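Local coordinates for putative uncharacterized protein TB39.8 (Mycobacterium tuberculosis, PDB 3PO8), which regulates cell growth and peptidoglycan synthesis by binding phosphorylated MviN, and is represented here by its phosphothreonine-recognising FHA domain, at residues 8-13 against 90-95; 44-49 against 61-66; 56-61 against 77-82; 69-74 against 84-89. All coordinates share one frame; numbering follows the deposited sequence.

Contact 1. Residues 8-13 against 90-95; sequences LQLDDG and SEIIVR
Gln9 and Ile93 form a hydrogen-bonded antiparallel pair, bonded in both directions: Gln9 N to Ile93 O and Ile93 N to Gln9 O, each 2.9 Å. Asp11 N extends the ladder just beyond strand 4-10, donating to Glu91 O at 2.8 Å.

Apolar contacts occupy the face carrying Leu8, Leu10, Ile92 and Val94. Leu8 CB meets Ile92 CG2 at 3.6 Å, Leu8 CD2 lies beside Val94 CG2, and Leu10 CD2 reaches Ile92 CG1. Phe35, from the other sheet, packs on Leu8, Leu10 and Ile92.

The polar side-chain contact sits on the face of Gln9 and Ile93. Gln9 places CG anti to its backbone N (chi1 179°), and its OE1 accepts from Arg95 NH1 at 2.8 Å with the amide and guanidinium planes 82° apart. A water bridges the same OE1 to Arg95 NH2, while Ile93 CG2 lies over the centre of the guanidinium.

Two carboxylates also lie close, Asp11 OD2 and Glu91 OE1 being 3.9 Å apart. One water donates to both oxygens, and Glu91 OE2 is salt-bridged to Arg86. Water and a nearby arginine thus probably offset the repulsion of the like-charged pair.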
loop_
_atom_site.group_PDB
_atom_site.type_symbol
_atom_site.label_atom_id
_atom_site.label_comp_id
_atom_site.label_asym_id
_atom_site.label_seq_id
_atom_site.Cartn_x
_atom_site.Cartn_y
_atom_site.Cartn_z
ATOM N N LEU A 8 -5.688 -1.538 3.998
ATOM C CA LEU A 8 -4.489 -2.281 3.636
ATOM C C LEU A 8 -4.222 -3.199 4.812
ATOM O O LEU A 8 -4.091 -2.705 5.938
ATOM C CB LEU A 8 -3.305 -1.330 3.500
ATOM C CG LEU A 8 -3.431 -0.130 2.552
ATOM C CD1 LEU A 8 -2.133 0.669 2.519
ATOM C CD2 LEU A 8 -3.817 -0.627 1.191
ATOM N N GLN A 9 -4.156 -4.499 4.597
ATOM C CA GLN A 9 -3.884 -5.438 5.691
ATOM C C GLN A 9 -2.646 -6.268 5.396
ATOM O O GLN A 9 -2.556 -6.907 4.335
ATOM C CB GLN A 9 -5.071 -6.379 5.919
ATOM C CG GLN A 9 -4.829 -7.374 7.028
ATOM C CD GLN A 9 -6.077 -8.059 7.476
ATOM O OE1 GLN A 9 -6.863 -8.528 6.660
ATOM N NE2 GLN A 9 -6.264 -8.151 8.790
ATOM N N LEU A 10 -1.668 -6.236 6.306
ATOM C CA LEU A 10 -0.463 -7.039 6.158
ATOM C C LEU A 10 -0.829 -8.498 6.298
ATOM O O LEU A 10 -1.582 -8.878 7.207
ATOM C CB LEU A 10 0.572 -6.669 7.215
ATOM C CG LEU A 10 1.597 -5.614 6.880
ATOM C CD1 LEU A 10 2.415 -5.303 8.123
ATOM C CD2 LEU A 10 2.497 -6.090 5.761
ATOM N N ASP A 11 -0.288 -9.326 5.417
ATOM C CA ASP A 11 -0.601 -10.747 5.423
ATOM C C ASP A 11 0.575 -11.555 5.997
ATOM O O ASP A 11 0.985 -12.581 5.423
ATOM C CB ASP A 11 -0.967 -11.217 4.012
ATOM C CG ASP A 11 -1.641 -12.576 4.010
ATOM O OD1 ASP A 11 -2.117 -13.000 5.083
ATOM O OD2 ASP A 11 -1.672 -13.233 2.947
ATOM N N ASP A 12 1.081 -11.091 7.143
ATOM C CA ASP A 12 2.191 -11.742 7.851
ATOM C C ASP A 12 1.788 -12.537 9.107
ATOM O O ASP A 12 2.652 -13.123 9.770
ATOM C CB ASP A 12 3.261 -10.697 8.207
ATOM C CG ASP A 12 2.836 -9.759 9.322
ATOM O OD1 ASP A 12 1.622 -9.600 9.565
ATOM O OD2 ASP A 12 3.735 -9.167 9.961
ATOM N N GLY A 13 0.495 -12.559 9.433
ATOM C CA GLY A 13 0.011 -13.221 10.646
ATOM C C GLY A 13 -0.431 -12.236 11.717
ATOM O O GLY A 13 -1.228 -12.582 12.591
ATOM N N SER A 90 7.097 -8.489 2.216
ATOM C CA SER A 90 5.786 -8.206 2.754
ATOM C C SER A 90 4.689 -8.312 1.693
ATOM O O SER A 90 4.927 -8.082 0.497
ATOM C CB SER A 90 5.752 -6.793 3.340
ATOM O OG SER A 90 6.658 -6.635 4.417
ATOM N N GLU A 91 3.479 -8.620 2.147
ATOM C CA GLU A 91 2.303 -8.729 1.288
ATOM C C GLU A 91 1.186 -7.962 1.941
ATOM O O GLU A 91 0.907 -8.157 3.117
ATOM C CB GLU A 91 1.878 -10.192 1.104
ATOM C CG GLU A 91 2.975 -11.102 0.595
ATOM C CD GLU A 91 2.435 -12.456 0.140
ATOM O OE1 GLU A 91 1.269 -12.784 0.476
ATOM O OE2 GLU A 91 3.178 -13.191 -0.553
ATOM N N ILE A 92 0.547 -7.089 1.169
ATOM C CA ILE A 92 -0.556 -6.275 1.653
ATOM C C ILE A 92 -1.803 -6.519 0.828
ATOM O O ILE A 92 -1.781 -6.389 -0.394
ATOM C CB ILE A 92 -0.193 -4.809 1.581
ATOM C CG1 ILE A 92 0.935 -4.509 2.567
ATOM C CG2 ILE A 92 -1.408 -3.937 1.867
ATOM C CD1 ILE A 92 1.553 -3.133 2.436
ATOM N N ILE A 93 -2.892 -6.868 1.492
ATOM C CA ILE A 93 -4.179 -7.089 0.845
ATOM C C ILE A 93 -4.998 -5.809 0.887
ATOM O O ILE A 93 -5.173 -5.200 1.945
ATOM C CB ILE A 93 -4.974 -8.215 1.552
ATOM C CG1 ILE A 93 -4.121 -9.498 1.629
ATOM C CG2 ILE A 93 -6.282 -8.490 0.827
ATOM C CD1 ILE A 93 -4.618 -10.539 2.609
ATOM N N VAL A 94 -5.493 -5.400 -0.268
ATOM C CA VAL A 94 -6.240 -4.160 -0.410
ATOM C C VAL A 94 -7.720 -4.514 -0.449
ATOM O O VAL A 94 -8.121 -5.371 -1.230
ATOM C CB VAL A 94 -5.874 -3.442 -1.722
ATOM C CG1 VAL A 94 -6.727 -2.189 -1.899
ATOM C CG2 VAL A 94 -4.404 -3.104 -1.740
ATOM N N ARG A 95 -8.530 -3.889 0.387
ATOM C CA ARG A 95 -9.971 -4.111 0.333
ATOM C C ARG A 95 -10.695 -2.776 0.307
ATOM O O ARG A 95 -10.267 -1.825 0.941
ATOM C CB ARG A 95 -10.406 -4.894 1.562
ATOM C CG ARG A 95 -10.037 -6.347 1.546
ATOM C CD ARG A 95 -10.486 -7.033 2.827
ATOM N NE ARG A 95 -9.878 -8.356 3.002
ATOM C CZ ARG A 95 -8.767 -8.599 3.702
ATOM N NH1 ARG A 95 -8.098 -7.613 4.321
ATOM N NH2 ARG A 95 -8.323 -9.852 3.794
HETATM O O HOH W 1 -6.661 -11.311 5.542
HETATM O O HOH W 2 -1.286 -12.027 0.539
HETATM O O HOH W 3 1.979 -14.215 3.090
#

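Contact 2. Residues 44-49 against 61-66; sequences RRHLEI and LNSTNG. With PO4 (phosphate ion), chain B.
His46 meets Ser63 and Gly66 through its ring, although its CB points away from residues 61-66. CG is set anti to the backbone N (chi1 -168°), and Ser63 CB sits over the centre of one ring face, a CH-pi contact 3.4 Å from the centroid and 8° off the normal. CG and CD2 both lie 3.7 Å from that carbon. ND1 accepts from Ser43 N. CE1 passes 3.4 Å from Gly66 O, and at the tip NE2 donates to that same oxygen at 2.9 Å. Gly66 O is in the ring plane, whereas NE2 stands well above the plane of the Gly66 carbonyl. Ser63 OG is itself held by Asp60 OD2 and, weakly, by Gly66 N.

On the backbone, Leu61 N donates to His46 O at 2.9 Å, and His46 and Leu47 face Ile27 as a classic beta bulge. A phosphate ion is gripped by Arg44 N (2.8 Å to O3), by NE and NH2 of the same arginine, by Thr64 OG1 (2.7 Å to O4) and by Ser43 OG. Ser43 and His46 match the SxxH signature of FHA domains, and the phosphate ion, probably from the crystallisation liquor, plausibly occupies the phosphothreonine site.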
loop_
_atom_site.group_PDB
_atom_site.type_symbol
_atom_site.label_atom_id
_atom_site.label_comp_id
_atom_site.label_asym_id
_atom_site.label_seq_id
_atom_site.Cartn_x
_atom_site.Cartn_y
_atom_site.Cartn_z
ATOM N N ARG A 44 12.833 3.163 2.649
ATOM C CA ARG A 44 12.370 4.079 3.699
ATOM C C ARG A 44 11.028 4.707 3.282
ATOM O O ARG A 44 10.084 4.765 4.059
ATOM C CB ARG A 44 13.430 5.135 4.000
ATOM C CG ARG A 44 14.553 4.579 4.829
ATOM C CD ARG A 44 15.732 5.515 4.813
ATOM N NE ARG A 44 16.573 5.276 3.640
ATOM C CZ ARG A 44 17.524 6.104 3.211
ATOM N NH1 ARG A 44 17.770 7.248 3.848
ATOM N NH2 ARG A 44 18.239 5.789 2.134
ATOM N N ARG A 45 10.968 5.190 2.050
ATOM C CA ARG A 45 9.705 5.634 1.432
ATOM C C ARG A 45 9.564 4.812 0.163
ATOM O O ARG A 45 10.253 5.052 -0.825
ATOM C CB ARG A 45 9.763 7.122 1.112
ATOM C CG ARG A 45 9.988 7.966 2.347
ATOM C CD ARG A 45 10.071 9.459 1.996
ATOM N NE ARG A 45 8.735 10.034 1.920
ATOM C CZ ARG A 45 8.450 11.290 1.577
ATOM N NH1 ARG A 45 9.411 12.153 1.251
ATOM N NH2 ARG A 45 7.186 11.685 1.559
ATOM N N HIS A 46 8.726 3.784 0.212
ATOM C CA HIS A 46 8.729 2.761 -0.819
ATOM C C HIS A 46 7.683 2.970 -1.888
ATOM O O HIS A 46 7.972 2.857 -3.086
ATOM C CB HIS A 46 8.567 1.389 -0.187
ATOM C CG HIS A 46 8.845 0.252 -1.118
ATOM N ND1 HIS A 46 9.961 -0.543 -0.985
ATOM C CD2 HIS A 46 8.129 -0.265 -2.141
ATOM C CE1 HIS A 46 9.937 -1.481 -1.914
ATOM N NE2 HIS A 46 8.835 -1.335 -2.634
ATOM N N LEU A 47 6.449 3.216 -1.465
ATOM C CA LEU A 47 5.398 3.521 -2.391
ATOM C C LEU A 47 4.461 4.500 -1.746
ATOM O O LEU A 47 4.457 4.652 -0.530
ATOM C CB LEU A 47 4.671 2.261 -2.883
ATOM C CG LEU A 47 3.934 1.442 -1.833
ATOM C CD1 LEU A 47 2.513 1.976 -1.597
ATOM C CD2 LEU A 47 3.820 -0.034 -2.232
ATOM N N GLU A 48 3.684 5.185 -2.582
ATOM C CA GLU A 48 2.619 6.038 -2.125
ATOM C C GLU A 48 1.314 5.548 -2.674
ATOM O O GLU A 48 1.262 5.033 -3.773
ATOM C CB GLU A 48 2.878 7.485 -2.544
ATOM C CG GLU A 48 2.558 7.873 -3.937
ATOM C CD GLU A 48 2.463 9.405 -4.144
ATOM O OE1 GLU A 48 2.184 10.187 -3.180
ATOM O OE2 GLU A 48 2.659 9.799 -5.305
ATOM N N ILE A 49 0.257 5.696 -1.896
ATOM C CA ILE A 49 -1.092 5.480 -2.389
ATOM C C ILE A 49 -1.817 6.798 -2.223
ATOM O O ILE A 49 -1.912 7.323 -1.114
ATOM C CB ILE A 49 -1.844 4.359 -1.693
ATOM C CG1 ILE A 49 -1.110 3.032 -1.912
ATOM C CG2 ILE A 49 -3.249 4.249 -2.262
ATOM C CD1 ILE A 49 -1.559 1.846 -1.071
ATOM N N LEU A 61 7.904 4.546 -5.413
ATOM C CA LEU A 61 8.707 5.764 -5.224
ATOM C C LEU A 61 10.167 5.495 -5.502
ATOM O O LEU A 61 11.008 5.722 -4.635
ATOM C CB LEU A 61 8.527 6.307 -3.803
ATOM C CG LEU A 61 7.117 6.757 -3.441
ATOM C CD1 LEU A 61 6.981 7.114 -1.985
ATOM C CD2 LEU A 61 6.722 7.943 -4.330
ATOM N N ASN A 62 10.454 4.988 -6.704
ATOM C CA ASN A 62 11.818 4.661 -7.107
ATOM C C ASN A 62 12.472 3.790 -6.049
ATOM O O ASN A 62 13.622 4.026 -5.635
ATOM C CB ASN A 62 12.611 5.949 -7.329
ATOM C CG ASN A 62 13.939 5.701 -8.005
ATOM O OD1 ASN A 62 14.119 4.699 -8.707
ATOM N ND2 ASN A 62 14.874 6.621 -7.810
ATOM N N SER A 63 11.743 2.768 -5.610
ATOM C CA SER A 63 12.221 1.915 -4.526
ATOM C C SER A 63 13.379 1.063 -5.011
ATOM O O SER A 63 13.536 0.809 -6.207
ATOM C CB SER A 63 11.096 1.038 -3.992
ATOM O OG SER A 63 10.770 0.031 -4.929
ATOM N N THR A 64 14.208 0.625 -4.078
ATOM C CA THR A 64 15.380 -0.165 -4.433
ATOM C C THR A 64 14.938 -1.505 -5.034
ATOM O O THR A 64 15.454 -1.929 -6.055
ATOM C CB THR A 64 16.243 -0.361 -3.201
ATOM O OG1 THR A 64 16.713 0.919 -2.745
ATOM C CG2 THR A 64 17.422 -1.292 -3.488
ATOM N N ASN A 65 13.959 -2.155 -4.410
ATOM C CA ASN A 65 13.561 -3.523 -4.807
ATOM C C ASN A 65 12.288 -3.625 -5.637
ATOM O O ASN A 65 11.924 -4.708 -6.077
ATOM C CB ASN A 65 13.488 -4.423 -3.576
ATOM C CG ASN A 65 14.856 -4.659 -2.967
ATOM O OD1 ASN A 65 15.829 -4.825 -3.681
ATOM N ND2 ASN A 65 14.932 -4.700 -1.650
ATOM N N GLY A 66 11.629 -2.501 -5.844
ATOM C CA GLY A 66 10.389 -2.460 -6.618
ATOM C C GLY A 66 9.139 -2.881 -5.877
ATOM O O GLY A 66 9.184 -3.308 -4.734
HETATM P P PO4 B . 16.153 2.927 0.319
HETATM O O1 PO4 B . 15.834 4.027 -0.669
HETATM O O2 PO4 B . 17.649 3.020 0.594
HETATM O O3 PO4 B . 15.386 3.237 1.578
HETATM O O4 PO4 B . 15.861 1.573 -0.269
HETATM O O HOH W 4 12.128 6.209 -2.215
#

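Contact 3. Residues 56-61 against 77-82; sequences ALLADL and WQLADG
Leu58 and Trp77 are the hydrogen-bonded pair of this short antiparallel ladder, with Leu58 N to Trp77 O at 2.8 Å and Trp77 N to Leu58 O at 2.9 Å. Two residues along, Leu79 N donates to Ala56 O at 2.9 Å, nearly in line with the C=O bond and with an N-H...O angle of 167°.

The packed side is the one bearing Ala56, Leu58 and Leu79, all buried. Leu79 sets its CG anti to the carbonyl carbon (chi1 -71°), and from there CD1 touches Ala56 CB at 4.1 Å and Leu58 CB at 4.2 Å. Further in, Leu79 also packs on Val94 and Leu58 on Val74. Trp77 meets strand 56-60 weakly, its CB 4.4 Å from Leu58 CD2; the indole leads on toward the other sheet, where NE1 is hydrogen-bonded to Asp83 OD2.

The other face is the solvent side, with Leu57 partly exposed and Gln78 exposed, although its one side-chain contact is close. There Leu57 CD2 lies 3.9 Å from Gln78 CB, a single methyl crossing an extended glutamine. Beyond the last direct bond, a water accepts from Ala56 N and donates to Leu79 O at 2.7 Å.

A buried face turned to the second sheet and an exposed one turned to solvent are the pattern of a beta-sandwich strand; here strand 76-78 is an outermost strand of the mixed sheet of the FHA fold.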
loop_
_atom_site.group_PDB
_atom_site.type_symbol
_atom_site.label_atom_id
_atom_site.label_comp_id
_atom_site.label_asym_id
_atom_site.label_seq_id
_atom_site.Cartn_x
_atom_site.Cartn_y
_atom_site.Cartn_z
ATOM N N ALA A 56 -7.983 4.928 -5.698
ATOM C CA ALA A 56 -6.709 4.760 -5.037
ATOM C C ALA A 56 -5.660 4.484 -6.082
ATOM O O ALA A 56 -5.713 3.462 -6.752
ATOM C CB ALA A 56 -6.780 3.591 -4.056
ATOM N N LEU A 57 -4.714 5.404 -6.224
ATOM C CA LEU A 57 -3.610 5.280 -7.169
ATOM C C LEU A 57 -2.325 4.983 -6.425
ATOM O O LEU A 57 -1.856 5.780 -5.593
ATOM C CB LEU A 57 -3.439 6.553 -7.970
ATOM C CG LEU A 57 -4.633 6.970 -8.789
ATOM C CD1 LEU A 57 -4.274 8.262 -9.474
ATOM C CD2 LEU A 57 -4.996 5.915 -9.809
ATOM N N LEU A 58 -1.733 3.849 -6.727
ATOM C CA LEU A 58 -0.460 3.446 -6.157
ATOM C C LEU A 58 0.702 3.877 -7.043
ATOM O O LEU A 58 0.645 3.754 -8.249
ATOM C CB LEU A 58 -0.453 1.925 -5.954
ATOM C CG LEU A 58 0.831 1.300 -5.409
ATOM C CD1 LEU A 58 0.469 0.083 -4.537
ATOM C CD2 LEU A 58 1.808 0.931 -6.524
ATOM N N ALA A 59 1.788 4.340 -6.457
ATOM C CA ALA A 59 2.993 4.691 -7.198
ATOM C C ALA A 59 4.227 4.205 -6.453
ATOM O O ALA A 59 4.418 4.538 -5.279
ATOM C CB ALA A 59 3.068 6.190 -7.405
ATOM N N ASP A 60 5.083 3.430 -7.112
ATOM C CA ASP A 60 6.365 3.071 -6.571
ATOM C C ASP A 60 7.220 4.318 -6.523
ATOM O O ASP A 60 7.244 5.076 -7.479
ATOM C CB ASP A 60 7.029 2.020 -7.456
ATOM C CG ASP A 60 8.374 1.595 -6.911
ATOM O OD1 ASP A 60 9.390 2.202 -7.311
ATOM O OD2 ASP A 60 8.414 0.686 -6.052
ATOM N N LEU A 61 7.904 4.546 -5.413
ATOM C CA LEU A 61 8.707 5.764 -5.224
ATOM C C LEU A 61 10.167 5.495 -5.502
ATOM O O LEU A 61 11.008 5.722 -4.635
ATOM C CB LEU A 61 8.527 6.307 -3.803
ATOM C CG LEU A 61 7.117 6.757 -3.441
ATOM C CD1 LEU A 61 6.981 7.114 -1.985
ATOM C CD2 LEU A 61 6.722 7.943 -4.330
ATOM N N TRP A 77 -0.325 2.299 -10.557
ATOM C CA TRP A 77 -1.354 1.265 -10.653
ATOM C C TRP A 77 -2.619 1.752 -10.000
ATOM O O TRP A 77 -2.552 2.329 -8.927
ATOM C CB TRP A 77 -0.856 0.010 -9.955
ATOM C CG TRP A 77 -1.799 -1.139 -9.940
ATOM C CD1 TRP A 77 -2.836 -1.328 -9.091
ATOM C CD2 TRP A 77 -1.800 -2.256 -10.828
ATOM N NE1 TRP A 77 -3.483 -2.501 -9.379
ATOM C CE2 TRP A 77 -2.873 -3.088 -10.451
ATOM C CE3 TRP A 77 -0.999 -2.636 -11.906
ATOM C CZ2 TRP A 77 -3.137 -4.288 -11.096
ATOM C CZ3 TRP A 77 -1.279 -3.818 -12.547
ATOM C CH2 TRP A 77 -2.340 -4.624 -12.139
ATOM N N GLN A 78 -3.768 1.560 -10.630
ATOM C CA GLN A 78 -5.026 1.898 -9.996
ATOM C C GLN A 78 -5.538 0.685 -9.258
ATOM O O GLN A 78 -5.785 -0.341 -9.883
ATOM C CB GLN A 78 -6.036 2.374 -11.019
ATOM C CG GLN A 78 -7.348 2.785 -10.378
ATOM C CD GLN A 78 -8.276 3.476 -11.291
ATOM O OE1 GLN A 78 -7.859 4.344 -12.062
ATOM N NE2 GLN A 78 -9.564 3.152 -11.189
ATOM N N LEU A 79 -5.666 0.799 -7.941
ATOM C CA LEU A 79 -5.982 -0.336 -7.109
ATOM C C LEU A 79 -7.454 -0.683 -7.226
ATOM O O LEU A 79 -8.310 0.192 -7.406
ATOM C CB LEU A 79 -5.602 -0.051 -5.656
ATOM C CG LEU A 79 -4.124 -0.005 -5.325
ATOM C CD1 LEU A 79 -3.912 0.615 -3.998
ATOM C CD2 LEU A 79 -3.494 -1.411 -5.326
ATOM N N ALA A 80 -7.734 -1.970 -7.085
ATOM C CA ALA A 80 -9.089 -2.516 -6.990
ATOM C C ALA A 80 -9.179 -3.419 -5.778
ATOM O O ALA A 80 -8.188 -3.966 -5.314
ATOM C CB ALA A 80 -9.445 -3.327 -8.227
ATOM N N ASP A 81 -10.414 -3.627 -5.312
ATOM C CA ASP A 81 -10.667 -4.525 -4.205
ATOM C C ASP A 81 -10.030 -5.889 -4.498
ATOM O O ASP A 81 -10.180 -6.434 -5.609
ATOM C CB ASP A 81 -12.177 -4.657 -4.036
ATOM C CG ASP A 81 -12.573 -5.507 -2.863
ATOM O OD1 ASP A 81 -12.183 -5.227 -1.730
ATOM O OD2 ASP A 81 -13.347 -6.459 -3.081
ATOM N N GLY A 82 -9.270 -6.403 -3.527
ATOM C CA GLY A 82 -8.644 -7.695 -3.630
ATOM C C GLY A 82 -7.231 -7.695 -4.155
ATOM O O GLY A 82 -6.606 -8.755 -4.199
HETATM O O HOH W 5 -9.237 2.725 -6.955
#

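Contact 4. Residues 69-74 against 84-89; sequences VNNAPV and VIRLGH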
loop_
_atom_site.group_PDB
_atom_site.type_symbol
_atom_site.label_atom_id
_atom_site.label_comp_id
_atom_site.label_asym_id
_atom_site.label_seq_id
_atom_site.Cartn_x
_atom_site.Cartn_y
_atom_site.Cartn_z
ATOM N N VAL A 69 1.959 -5.589 -7.978
ATOM C CA VAL A 69 0.550 -5.763 -7.629
ATOM C C VAL A 69 0.043 -6.958 -8.416
ATOM O O VAL A 69 0.217 -7.021 -9.633
ATOM C CB VAL A 69 -0.319 -4.515 -7.899
ATOM C CG1 VAL A 69 -1.787 -4.758 -7.439
ATOM C CG2 VAL A 69 0.259 -3.301 -7.216
ATOM N N ASN A 70 -0.531 -7.919 -7.689
ATOM C CA ASN A 70 -0.997 -9.171 -8.287
ATOM C C ASN A 70 0.123 -9.800 -9.094
ATOM O O ASN A 70 -0.095 -10.292 -10.210
ATOM C CB ASN A 70 -2.256 -8.946 -9.112
ATOM C CG ASN A 70 -3.397 -8.384 -8.278
ATOM O OD1 ASN A 70 -3.431 -8.541 -7.051
ATOM N ND2 ASN A 70 -4.341 -7.744 -8.937
ATOM N N ASN A 71 1.332 -9.740 -8.516
ATOM C CA ASN A 71 2.570 -10.265 -9.082
ATOM C C ASN A 71 2.999 -9.638 -10.405
ATOM O O ASN A 71 3.749 -10.250 -11.164
ATOM C CB ASN A 71 2.495 -11.791 -9.204
ATOM C CG ASN A 71 2.440 -12.497 -7.840
ATOM O OD1 ASN A 71 3.199 -12.150 -6.919
ATOM N ND2 ASN A 71 1.554 -13.462 -7.715
ATOM N N ALA A 72 2.510 -8.430 -10.683
ATOM C CA ALA A 72 2.894 -7.658 -11.869
ATOM C C ALA A 72 3.762 -6.494 -11.419
ATOM O O ALA A 72 3.407 -5.813 -10.481
ATOM C CB ALA A 72 1.653 -7.124 -12.542
ATOM N N PRO A 73 4.892 -6.243 -12.088
ATOM C CA PRO A 73 5.691 -5.091 -11.699
ATOM C C PRO A 73 5.000 -3.791 -12.055
ATOM O O PRO A 73 4.474 -3.674 -13.152
ATOM C CB PRO A 73 6.960 -5.256 -12.519
ATOM C CG PRO A 73 6.555 -6.096 -13.681
ATOM C CD PRO A 73 5.551 -7.025 -13.145
ATOM N N VAL A 74 5.041 -2.818 -11.149
ATOM C CA VAL A 74 4.336 -1.563 -11.331
ATOM C C VAL A 74 5.211 -0.335 -11.131
ATOM O O VAL A 74 6.193 -0.339 -10.373
ATOM C CB VAL A 74 3.090 -1.475 -10.420
ATOM C CG1 VAL A 74 2.147 -2.659 -10.679
ATOM C CG2 VAL A 74 3.468 -1.399 -8.970
ATOM N N VAL A 84 -3.313 -7.480 -4.321
ATOM C CA VAL A 84 -2.279 -7.847 -3.373
ATOM C C VAL A 84 -0.987 -7.161 -3.771
ATOM O O VAL A 84 -0.445 -7.373 -4.878
ATOM C CB VAL A 84 -2.107 -9.370 -3.251
ATOM C CG1 VAL A 84 -1.016 -9.694 -2.257
ATOM C CG2 VAL A 84 -3.433 -9.995 -2.793
ATOM N N ILE A 85 -0.543 -6.273 -2.883
ATOM C CA ILE A 85 0.708 -5.525 -3.098
ATOM C C ILE A 85 1.867 -6.281 -2.475
ATOM O O ILE A 85 1.772 -6.690 -1.334
ATOM C CB ILE A 85 0.635 -4.121 -2.467
ATOM C CG1 ILE A 85 -0.587 -3.359 -2.978
ATOM C CG2 ILE A 85 1.954 -3.375 -2.744
ATOM C CD1 ILE A 85 -0.964 -2.242 -2.049
ATOM N N ARG A 86 2.959 -6.467 -3.203
ATOM C CA ARG A 86 4.149 -7.083 -2.636
ATOM C C ARG A 86 5.328 -6.156 -2.710
ATOM O O ARG A 86 5.575 -5.519 -3.726
ATOM C CB ARG A 86 4.465 -8.394 -3.316
ATOM C CG ARG A 86 3.452 -9.441 -2.969
ATOM C CD ARG A 86 3.686 -10.754 -3.695
ATOM N NE ARG A 86 2.683 -11.734 -3.281
ATOM C CZ ARG A 86 1.476 -11.904 -3.826
ATOM N NH1 ARG A 86 1.074 -11.189 -4.872
ATOM N NH2 ARG A 86 0.652 -12.831 -3.317
ATOM N N LEU A 87 6.013 -6.059 -1.591
ATOM C CA LEU A 87 7.171 -5.200 -1.467
ATOM C C LEU A 87 8.047 -5.805 -0.420
ATOM O O LEU A 87 7.568 -6.260 0.616
ATOM C CB LEU A 87 6.757 -3.777 -1.076
ATOM C CG LEU A 87 6.100 -3.494 0.270
ATOM C CD1 LEU A 87 6.042 -1.979 0.498
ATOM C CD2 LEU A 87 4.694 -4.090 0.407
ATOM N N GLY A 88 9.340 -5.825 -0.676
ATOM C CA GLY A 88 10.244 -6.564 0.174
ATOM C C GLY A 88 9.780 -7.992 0.352
ATOM O O GLY A 88 9.531 -8.702 -0.619
ATOM N N HIS A 89 9.662 -8.399 1.611
ATOM C CA HIS A 89 9.191 -9.703 1.997
ATOM C C HIS A 89 7.740 -9.629 2.457
ATOM O O HIS A 89 7.201 -10.595 3.009
ATOM C CB HIS A 89 10.072 -10.236 3.144
ATOM C CG HIS A 89 11.548 -10.081 2.904
ATOM N ND1 HIS A 89 12.313 -11.066 2.319
ATOM C CD2 HIS A 89 12.393 -9.054 3.158
ATOM C CE1 HIS A 89 13.566 -10.655 2.231
ATOM N NE2 HIS A 89 13.639 -9.435 2.732
HETATM O O HOH W 6 1.905 -8.608 -5.886
#
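Asn70 and Val84 are joined twice, once through the backbone and once through a side chain. Asn70 N donates to Val84 O at 2.9 Å, and Val84 N donates to Asn70 OD1, also at 2.9 Å. Asn70 carries its CG anti to the carbonyl carbon (chi1 -60°), and its side-chain oxygen serves where a strand partner would use a main-chain carbonyl. The other end of the amide is also committed, ND2 being bonded to Asp83 OD1.

The backbone of 69-72 is a type I' turn, closed in both directions between Val69 and Ala72. Its two central residues, Asn70 and Asn71, have positive phi (52° and 62°), as this turn requires.

Water adds a further link. One molecule accepts from Asn71 N and from Arg86 NH1 and donates to Val84 O at 2.8 Å, so that this carbonyl receives the water as well as Asn70 N.

Contacts with the arginine are face-on. Asn71 OD1 lies over one face of the Arg86 guanidinium, 3.1 Å from NH1, but the angle is too poor for a hydrogen bond. Val84 CG1 sits 3.4 Å above the guanidinium plane, toward its rim. Arg86 NE is salt-bridged to Glu91.

Apolar packing is slight: Val69 CG2 approaches Ile85 CG1 at 4.3 Å, on the buried side of the sheet, while Val69 CA lies 3.3 Å from Val84 O in a CA-H...O contact.

The chemistry implies that the turn is held against strand 84-87 chiefly by polar groups, with asparagine amides and one water continuing the bonding where the strand pairing ends.

The contacts fall on the two sheets of one beta sandwich. Contacts 1 and 4 share a sheet, where Ile92 O lies 2.8 Å from Ile85 N, a probable hydrogen bond. Contacts 2 and 3 meet in the other: they share Leu61, and Glu48 O is 2.8 Å from Ala59 N. Between the sheets, Leu58 CD1 of contact 3 packs on Ile85 CD1 of contact 4 at 3.7 Å. The phosphate belongs to contact 2 alone, but contact 4 packs on the His46 ring, Leu87 CB being 3.6 Å from His46 NE2. The centres of contacts 1 and 2 are about 16 Å apart, yet they touch through the core, Leu8 CD1 lying 3.8 Å from Ile49 CD1.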